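PDB 1Z6O: ferritin light chain from Trichoplusia ni, which helps store iron in a soluble, non-toxic form by aiding nucleation of the ferrihydrite core, within a shell of twelve light and twelve heavy chains. Local coordinates for residues P157-A160 and Q161-E165; L197-A200 and L201-D205. All coordinates share one frame; numbering follows the deposited sequence.

Contact 1: P157-A160 and Q161-E165; sequences PEIA and QYLEE. With CA (calcium ion), chain Z; FE (Fe (III) ion), chain Y.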
loop_
_atom_site.group_PDB
_atom_site.type_symbol
_atom_site.label_atom_id
_atom_site.label_comp_id
_atom_site.label_asym_id
_atom_site.label_seq_id
_atom_site.Cartn_x
_atom_site.Cartn_y
_atom_site.Cartn_z
ATOM N N PRO A 157 41.002 -32.259 15.731
ATOM C CA PRO A 157 40.065 -31.280 16.281
ATOM C C PRO A 157 38.862 -31.017 15.383
ATOM O O PRO A 157 37.903 -30.383 15.817
ATOM C CB PRO A 157 40.939 -30.041 16.507
ATOM C CG PRO A 157 41.986 -30.157 15.435
ATOM C CD PRO A 157 42.302 -31.643 15.389
ATOM N N GLU A 158 38.904 -31.497 14.140
ATOM C CA GLU A 158 37.756 -31.309 13.249
ATOM C C GLU A 158 36.641 -32.216 13.771
ATOM O O GLU A 158 35.489 -31.792 13.893
ATOM C CB GLU A 158 38.113 -31.670 11.801
ATOM C CG GLU A 158 37.069 -31.194 10.769
ATOM C CD GLU A 158 35.796 -32.052 10.716
ATOM O OE1 GLU A 158 34.709 -31.472 10.474
ATOM O OE2 GLU A 158 35.869 -33.295 10.890
ATOM N N ILE A 159 36.981 -33.462 14.088
ATOM C CA ILE A 159 35.987 -34.385 14.648
ATOM C C ILE A 159 35.538 -33.863 16.021
ATOM O O ILE A 159 34.354 -33.909 16.360
ATOM C CB ILE A 159 36.569 -35.812 14.841
ATOM C CG1 ILE A 159 36.868 -36.449 13.478
ATOM C CG2 ILE A 159 35.580 -36.675 15.647
ATOM C CD1 ILE A 159 35.643 -36.543 12.539
ATOM N N ALA A 160 36.480 -33.364 16.818
ATOM C CA ALA A 160 36.122 -32.840 18.139
ATOM C C ALA A 160 35.114 -31.684 18.049
ATOM O O ALA A 160 34.108 -31.673 18.762
ATOM C CB ALA A 160 37.384 -32.383 18.888
ATOM N N GLN A 161 35.378 -30.715 17.172
ATOM C CA GLN A 161 34.481 -29.562 17.027
ATOM C C GLN A 161 33.132 -30.001 16.447
ATOM O O GLN A 161 32.087 -29.470 16.830
ATOM C CB GLN A 161 35.128 -28.488 16.133
ATOM C CG GLN A 161 34.165 -27.374 15.680
ATOM C CD GLN A 161 33.858 -26.299 16.740
ATOM O OE1 GLN A 161 34.052 -26.483 17.954
ATOM N NE2 GLN A 161 33.354 -25.165 16.268
ATOM N N TYR A 162 33.153 -30.957 15.520
ATOM C CA TYR A 162 31.905 -31.476 14.941
ATOM C C TYR A 162 31.041 -32.079 16.065
ATOM O O TYR A 162 29.841 -31.798 16.163
ATOM C CB TYR A 162 32.225 -32.552 13.891
ATOM C CG TYR A 162 31.024 -33.342 13.405
ATOM C CD1 TYR A 162 29.944 -32.710 12.786
ATOM C CD2 TYR A 162 30.989 -34.728 13.531
ATOM C CE1 TYR A 162 28.848 -33.455 12.298
ATOM C CE2 TYR A 162 29.911 -35.476 13.046
ATOM C CZ TYR A 162 28.851 -34.834 12.436
ATOM O OH TYR A 162 27.797 -35.587 11.972
ATOM N N LEU A 163 31.644 -32.899 16.923
ATOM C CA LEU A 163 30.896 -33.494 18.031
ATOM C C LEU A 163 30.409 -32.419 19.004
ATOM O O LEU A 163 29.269 -32.463 19.466
ATOM C CB LEU A 163 31.760 -34.514 18.788
ATOM C CG LEU A 163 32.113 -35.782 17.996
ATOM C CD1 LEU A 163 33.175 -36.585 18.755
ATOM C CD2 LEU A 163 30.835 -36.622 17.777
ATOM N N GLU A 164 31.271 -31.456 19.316
ATOM C CA GLU A 164 30.909 -30.385 20.240
ATOM C C GLU A 164 29.702 -29.602 19.753
ATOM O O GLU A 164 28.760 -29.364 20.505
ATOM C CB GLU A 164 32.092 -29.415 20.431
ATOM C CG GLU A 164 33.229 -30.023 21.269
ATOM C CD GLU A 164 34.518 -29.205 21.252
ATOM O OE1 GLU A 164 34.531 -28.071 20.727
ATOM O OE2 GLU A 164 35.535 -29.708 21.770
ATOM N N GLU A 165 29.733 -29.219 18.482
ATOM C CA GLU A 165 28.671 -28.415 17.889
ATOM C C GLU A 165 27.368 -29.143 17.562
ATOM O O GLU A 165 26.279 -28.639 17.827
ATOM C CB GLU A 165 29.183 -27.779 16.594
ATOM C CG GLU A 165 30.296 -26.763 16.770
ATOM C CD GLU A 165 29.766 -25.417 17.219
ATOM O OE1 GLU A 165 28.592 -25.128 16.909
ATOM O OE2 GLU A 165 30.515 -24.645 17.858
HETATM CA CA CA Z . 34.678 -25.860 20.325
HETATM FE FE FE Y . 30.146 -22.495 17.703
#
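Glu164 meets Ala160 one helical turn back, and its side chain shows how a carboxylate can be led off a helix to a metal. CB starts 3.5 Å from Ala160 O. CG comes closer, 3.1 Å from the same oxygen, because it stands beside the backbone N and anti to the carbonyl carbon (chi1 -72°). Beyond CG the chain is extended (chi2 169°); CD is still 3.5 Å from Ala160 O, but the carboxylate reaches out to the calcium ion. One oxygen, OE1, binds that ion at 2.3 Å; the other, OE2, turns away to a hydrogen bond with His144 NE2, a second-shell partner that probably helps fix the rotation of the group. Ala160 O also accepts Glu164 N at 2.9 Å.

Gln161 bends at chi2 and gives OE1 to the same calcium ion at 2.5 Å; its amide also has Glu169 of a neighbouring light chain as a polar partner. The Gln161 and Glu164 OE1 atoms of two further light chains bring the ligand oxygens to six. Glu165 OE2 binds the iron(III) ion at 2.2 Å, again with its counterparts in those two subunits. Calcium and iron sites shared by three subunits are consistent with the three-fold channels of ferritins.

The turn's other flank is apolar: Ile159 CG2 lies 3.9 Å from Leu163 CD1. Inside the subunit, Ala160 and Leu163 pack on helix 122-148, while Ile159 reaches helix 37-61 and Tyr162 stacks on His93 of helix 70-96, seating the start of helix 157-190 among the other three long helices of the bundle.

Contact 2: L197-A200 and L201-D205; sequences LSLA and LYVFD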
loop_
_atom_site.group_PDB
_atom_site.type_symbol
_atom_site.label_atom_id
_atom_site.label_comp_id
_atom_site.label_asym_id
_atom_site.label_seq_id
_atom_site.Cartn_x
_atom_site.Cartn_y
_atom_site.Cartn_z
ATOM N N LEU A 197 -2.185 -40.381 40.903
ATOM C CA LEU A 197 -1.481 -40.898 39.731
ATOM C C LEU A 197 -2.204 -40.902 38.385
ATOM O O LEU A 197 -1.661 -40.407 37.402
ATOM C CB LEU A 197 -0.928 -42.306 40.003
ATOM C CG LEU A 197 -0.021 -42.851 38.882
ATOM C CD1 LEU A 197 1.180 -41.910 38.656
ATOM C CD2 LEU A 197 0.472 -44.257 39.257
ATOM N N SER A 198 -3.420 -41.445 38.310
ATOM C CA SER A 198 -4.071 -41.490 37.003
ATOM C C SER A 198 -4.375 -40.099 36.453
ATOM O O SER A 198 -4.184 -39.840 35.261
ATOM C CB SER A 198 -5.344 -42.356 37.051
ATOM O OG SER A 198 -6.369 -41.705 37.777
ATOM N N LEU A 199 -4.837 -39.190 37.304
ATOM C CA LEU A 199 -5.122 -37.839 36.821
ATOM C C LEU A 199 -3.811 -37.135 36.464
ATOM O O LEU A 199 -3.745 -36.375 35.496
ATOM C CB LEU A 199 -5.862 -37.026 37.892
ATOM C CG LEU A 199 -6.266 -35.601 37.493
ATOM C CD1 LEU A 199 -7.239 -35.640 36.312
ATOM C CD2 LEU A 199 -6.918 -34.904 38.703
ATOM N N ALA A 200 -2.766 -37.384 37.247
ATOM C CA ALA A 200 -1.474 -36.749 36.980
ATOM C C ALA A 200 -0.873 -37.211 35.650
ATOM O O ALA A 200 -0.299 -36.397 34.916
ATOM C CB ALA A 200 -0.487 -37.023 38.136
ATOM N N LEU A 201 -0.996 -38.500 35.328
ATOM C CA LEU A 201 -0.451 -38.988 34.052
ATOM C C LEU A 201 -1.183 -38.333 32.887
ATOM O O LEU A 201 -0.580 -37.997 31.867
ATOM C CB LEU A 201 -0.560 -40.516 33.946
ATOM C CG LEU A 201 0.407 -41.257 34.889
ATOM C CD1 LEU A 201 0.171 -42.761 34.826
ATOM C CD2 LEU A 201 1.841 -40.936 34.503
ATOM N N TYR A 202 -2.489 -38.143 33.041
ATOM C CA TYR A 202 -3.278 -37.495 31.996
ATOM C C TYR A 202 -2.815 -36.036 31.838
ATOM O O TYR A 202 -2.551 -35.559 30.728
ATOM C CB TYR A 202 -4.763 -37.546 32.381
ATOM C CG TYR A 202 -5.664 -36.701 31.508
ATOM C CD1 TYR A 202 -5.780 -36.945 30.138
ATOM C CD2 TYR A 202 -6.426 -35.675 32.060
ATOM C CE1 TYR A 202 -6.644 -36.181 29.335
ATOM C CE2 TYR A 202 -7.293 -34.914 31.271
ATOM C CZ TYR A 202 -7.396 -35.173 29.915
ATOM O OH TYR A 202 -8.264 -34.434 29.150
ATOM N N VAL A 203 -2.713 -35.325 32.954
ATOM C CA VAL A 203 -2.275 -33.930 32.919
ATOM C C VAL A 203 -0.845 -33.816 32.371
ATOM O O VAL A 203 -0.528 -32.918 31.582
ATOM C CB VAL A 203 -2.353 -33.310 34.341
ATOM C CG1 VAL A 203 -1.618 -31.962 34.391
ATOM C CG2 VAL A 203 -3.840 -33.113 34.725
ATOM N N PHE A 204 0.017 -34.733 32.784
ATOM C CA PHE A 204 1.402 -34.712 32.320
ATOM C C PHE A 204 1.462 -34.963 30.810
ATOM O O PHE A 204 2.224 -34.304 30.096
ATOM C CB PHE A 204 2.230 -35.766 33.056
ATOM C CG PHE A 204 3.707 -35.646 32.797
ATOM C CD1 PHE A 204 4.456 -34.652 33.425
ATOM C CD2 PHE A 204 4.336 -36.490 31.882
ATOM C CE1 PHE A 204 5.821 -34.492 33.143
ATOM C CE2 PHE A 204 5.699 -36.339 31.591
ATOM C CZ PHE A 204 6.438 -35.340 32.222
ATOM N N ASP A 205 0.668 -35.912 30.315
ATOM C CA ASP A 205 0.659 -36.170 28.872
ATOM C C ASP A 205 0.188 -34.935 28.098
ATOM O O ASP A 205 0.716 -34.629 27.028
ATOM C CB ASP A 205 -0.240 -37.357 28.516
ATOM C CG ASP A 205 -0.236 -37.652 27.014
ATOM O OD1 ASP A 205 -1.146 -37.190 26.290
ATOM O OD2 ASP A 205 0.708 -38.327 26.552
#
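Leu197 and Leu201, a single helical turn apart, make the apolar centre of this piece of helix 197-211. Their branches cross obliquely: Leu197 CD1 sits 3.9 Å from Leu201 CG, and the two CD1 methyls also touch. Different first torsions bring them together, for Leu197 CG is anti to its backbone N (chi1 -173°) whereas Leu201 CG stands beside its own N (chi1 -71°), 3.4 Å from Leu197 O. An alanine in place of Leu201 is likely to strip the Leu197 methyl of its partner and open a gap against Arg69 and against Val5 of a heavy chain.

Another patch forms round Leu199. Its CD1 meets the rim of the Tyr202 ring, near the ring plane, 4.3 Å from CD2, and its CG lies 4.4 Å from Val203 CG2. Neighbouring heavy chains cover the same patch: Leu199 packs on His174 and Leu177, and Val203 on Val191, of heavy chains.

Outward from these patches, the backbone closes its turns. Leu201 N bonds to Leu197 O. Phe204 N reaches Ala200 O at 2.7 Å. Phe204 CB rests 3.2 Å from Ala200 O. The polar edge is Asp205, whose N bonds to Leu201 O; its carboxylate accepts Gly71 N and Gln209 NE2 on OD1 and Phe72 N on OD2, tying the helix to the start of helix 70-96.

The chemistry is thus mainly hydrocarbon, with backbone polar groups paired along the helix and the buried carboxylate of Asp205, probably charged, met by amide donors with Arg69 close by, as suits a short C-terminal helix enclosed by its own bundle and by heavy chains.

Overall arrangement
The two contacts show one helical spacing serving two kinds of interface. Contact 1 opens helix 157-190, the last long helix of the ferritin bundle, and contact 2 opens helix 197-211, which follows it in the chain. Their centres lie 41 Å apart on opposite sides of the chain's centre, and the nearest atoms are about 25 Å apart, so they do not touch. Helix 157-190 spans most of the interval: its first turns hold metals with two other light chains, and its far end packs against helix 197-211. One subunit therefore joins light chains through metals at one end and heavy chains through largely apolar side-chain packing at the other.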